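Local structure of alkylpurine DNA glycosylase AlkC (Pseudomonas fluorescens, 5VHV) at residues A[188-193]-A[223-228]. The protein removes alkylated purine bases from damaged DNA, as a glycosylase of base excision repair that works without flipping the base out of the duplex. Sequence-based numbering, arbitrary orientation.
Sequences YVRKSV and AWIARH. With nucleotides of chain C.
Helix segments 188-193 and 223-228 run in roughly the same direction, 37° apart and 9.1 Å between axes, with Arg190 facing Ile225. The Ile225 side chain crosses that of Arg190 at about a right angle. Its CG1 meets Arg190 CB at 3.8 Å, and its CD1 lies against Arg190 CG. The guanidinium of Arg190 takes no part here; its NH1 is hydrogen-bonded to the backbone O of Asp184. On the buried side, Ile225 CG2 packs on Val193 CG1 at 3.9 Å.

Trp224 has CG anti to its backbone N (chi1 -175°), and the six-membered ring reaches segment 188-193. Its CZ3 is 3.7 Å from Arg190 O, which lies in the ring plane at the edge. CH2 touches Lys191 CG at 3.8 Å. Within the same helix, His228 CD2 sits over the centre of one Trp224 face, 3.3 Å above the plane. An alanine in place of Trp224 would probably open a gap beside Arg190 O and Lys191 CG and leave the His228 ring without its flat partner.

Side chains of both helices lie beside the DNA backbone. Lys191 CD is 3.9 Å from OP2 of DG8 of chain C, and Tyr188 CE1 approaches OP1 of the same phosphate. His228 packs on another phosphate. Two neighbouring, roughly parallel helices of this kind are characteristic of a HEAT-like helical-repeat fold, as in the DNA alkylation repair family.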
loop_
_atom_site.group_PDB
_atom_site.type_symbol
_atom_site.label_atom_id
_atom_site.label_comp_id
_atom_site.label_asym_id
_atom_site.label_seq_id
_atom_site.Cartn_x
_atom_site.Cartn_y
_atom_site.Cartn_z
ATOM N N TYR A 188 11.148 4.596 4.874
ATOM C CA TYR A 188 10.712 4.086 3.577
ATOM C C TYR A 188 10.730 2.567 3.562
ATOM O O TYR A 188 9.757 1.914 3.156
ATOM C CB TYR A 188 11.640 4.662 2.515
ATOM C CG TYR A 188 11.253 4.430 1.073
ATOM C CD1 TYR A 188 9.936 4.565 0.640
ATOM C CD2 TYR A 188 12.225 4.152 0.127
ATOM C CE1 TYR A 188 9.601 4.389 -0.689
ATOM C CE2 TYR A 188 11.901 3.965 -1.192
ATOM C CZ TYR A 188 10.584 4.099 -1.597
ATOM O OH TYR A 188 10.257 3.944 -2.916
ATOM N N VAL A 189 11.830 1.985 4.035
ATOM C CA VAL A 189 11.915 0.531 4.121
ATOM C C VAL A 189 10.902 -0.004 5.129
ATOM O O VAL A 189 10.218 -1.009 4.872
ATOM C CB VAL A 189 13.351 0.100 4.479
ATOM C CG1 VAL A 189 13.418 -1.440 4.719
ATOM C CG2 VAL A 189 14.306 0.510 3.369
ATOM N N ARG A 190 10.808 0.630 6.309
ATOM C CA ARG A 190 9.928 0.100 7.347
ATOM C C ARG A 190 8.486 0.058 6.877
ATOM O O ARG A 190 7.768 -0.904 7.168
ATOM C CB ARG A 190 10.038 0.918 8.637
ATOM C CG ARG A 190 11.411 0.830 9.272
ATOM C CD ARG A 190 11.443 1.302 10.724
ATOM N NE ARG A 190 11.087 2.710 10.886
ATOM C CZ ARG A 190 11.927 3.726 10.741
ATOM N NH1 ARG A 190 13.192 3.506 10.412
ATOM N NH2 ARG A 190 11.505 4.976 10.942
ATOM N N LYS A 191 8.043 1.086 6.147
ATOM C CA LYS A 191 6.686 1.080 5.604
ATOM C C LYS A 191 6.445 -0.154 4.750
ATOM O O LYS A 191 5.390 -0.794 4.843
ATOM C CB LYS A 191 6.445 2.329 4.760
ATOM C CG LYS A 191 6.368 3.621 5.533
ATOM C CD LYS A 191 6.215 4.783 4.554
ATOM C CE LYS A 191 5.914 6.093 5.294
ATOM N NZ LYS A 191 5.979 7.251 4.350
ATOM N N SER A 192 7.404 -0.467 3.874
ATOM C CA SER A 192 7.286 -1.600 2.972
ATOM C C SER A 192 7.265 -2.927 3.729
ATOM O O SER A 192 6.465 -3.811 3.408
ATOM C CB SER A 192 8.437 -1.559 1.958
ATOM O OG SER A 192 8.383 -2.698 1.131
ATOM N N VAL A 193 8.117 -3.091 4.741
ATOM C CA VAL A 193 8.094 -4.334 5.506
ATOM C C VAL A 193 6.717 -4.517 6.132
ATOM O O VAL A 193 6.125 -5.610 6.101
ATOM C CB VAL A 193 9.203 -4.340 6.578
ATOM C CG1 VAL A 193 9.128 -5.617 7.429
ATOM C CG2 VAL A 193 10.570 -4.222 5.941
ATOM N N ALA A 223 8.788 -2.164 16.721
ATOM C CA ALA A 223 7.441 -1.959 17.259
ATOM C C ALA A 223 6.540 -1.256 16.244
ATOM O O ALA A 223 5.367 -1.616 16.086
ATOM C CB ALA A 223 7.497 -1.150 18.553
ATOM N N TRP A 224 7.067 -0.241 15.559
ATOM C CA TRP A 224 6.262 0.479 14.577
ATOM C C TRP A 224 5.869 -0.437 13.427
ATOM O O TRP A 224 4.698 -0.462 13.002
ATOM C CB TRP A 224 7.032 1.693 14.050
ATOM C CG TRP A 224 6.224 2.559 13.114
ATOM C CD1 TRP A 224 5.531 3.699 13.440
ATOM C CD2 TRP A 224 6.029 2.365 11.698
ATOM N NE1 TRP A 224 4.917 4.216 12.318
ATOM C CE2 TRP A 224 5.203 3.415 11.239
ATOM C CE3 TRP A 224 6.474 1.410 10.780
ATOM C CZ2 TRP A 224 4.826 3.536 9.893
ATOM C CZ3 TRP A 224 6.074 1.517 9.441
ATOM C CH2 TRP A 224 5.263 2.573 9.017
ATOM N N ILE A 225 6.825 -1.227 12.934
ATOM C CA ILE A 225 6.509 -2.193 11.883
ATOM C C ILE A 225 5.418 -3.141 12.357
ATOM O O ILE A 225 4.470 -3.441 11.620
ATOM C CB ILE A 225 7.774 -2.964 11.454
ATOM C CG1 ILE A 225 8.757 -2.026 10.727
ATOM C CG2 ILE A 225 7.410 -4.128 10.555
ATOM C CD1 ILE A 225 10.073 -2.686 10.338
ATOM N N ALA A 226 5.536 -3.630 13.596
ATOM C CA ALA A 226 4.550 -4.569 14.113
ATOM C C ALA A 226 3.155 -3.961 14.118
ATOM O O ALA A 226 2.187 -4.607 13.697
ATOM C CB ALA A 226 4.938 -5.022 15.516
ATOM N N ARG A 227 3.023 -2.723 14.601
ATOM C CA ARG A 227 1.697 -2.122 14.683
ATOM C C ARG A 227 1.067 -1.975 13.300
ATOM O O ARG A 227 -0.137 -2.185 13.137
ATOM C CB ARG A 227 1.742 -0.760 15.380
ATOM C CG ARG A 227 0.334 -0.118 15.442
ATOM C CD ARG A 227 0.207 1.059 16.402
ATOM N NE ARG A 227 0.533 0.724 17.789
ATOM C CZ ARG A 227 -0.339 0.327 18.719
ATOM N NH1 ARG A 227 -1.630 0.179 18.451
ATOM N NH2 ARG A 227 0.094 0.071 19.941
ATOM N N HIS A 228 1.856 -1.597 12.295
ATOM C CA HIS A 228 1.287 -1.389 10.970
ATOM C C HIS A 228 1.147 -2.689 10.186
ATOM O O HIS A 228 0.238 -2.802 9.366
ATOM C CB HIS A 228 2.120 -0.334 10.253
ATOM C CG HIS A 228 1.978 1.003 10.899
ATOM N ND1 HIS A 228 1.005 1.906 10.528
ATOM C CD2 HIS A 228 2.612 1.546 11.966
ATOM C CE1 HIS A 228 1.084 2.975 11.303
ATOM N NE2 HIS A 228 2.044 2.778 12.188
ATOM P P DG C 8 4.751 4.065 0.160
ATOM O OP1 DG C 8 6.182 3.832 0.219
ATOM O OP2 DG C 8 3.928 4.125 1.421
ATOM O "O5'" DG C 8 4.369 5.366 -0.636
ATOM C "C5'" DG C 8 4.970 5.629 -1.902
ATOM C "C4'" DG C 8 4.322 6.834 -2.529
ATOM O "O4'" DG C 8 2.881 6.661 -2.619
ATOM C "C3'" DG C 8 4.536 8.122 -1.765
ATOM O "O3'" DG C 8 4.730 9.164 -2.724
ATOM C "C2'" DG C 8 3.254 8.267 -0.925
ATOM C "C1'" DG C 8 2.202 7.620 -1.811
ATOM N N9 DG C 8 1.156 6.870 -1.139
ATOM C C8 DG C 8 1.335 5.859 -0.239
ATOM N N7 DG C 8 0.227 5.282 0.117
ATOM C C5 DG C 8 -0.742 5.923 -0.634
ATOM C C6 DG C 8 -2.145 5.731 -0.671
ATOM O O6 DG C 8 -2.822 4.899 -0.050
ATOM N N1 DG C 8 -2.761 6.604 -1.551
ATOM C C2 DG C 8 -2.122 7.549 -2.282
ATOM N N2 DG C 8 -2.898 8.316 -3.060
ATOM N N3 DG C 8 -0.805 7.741 -2.260
ATOM C C4 DG C 8 -0.186 6.899 -1.414
#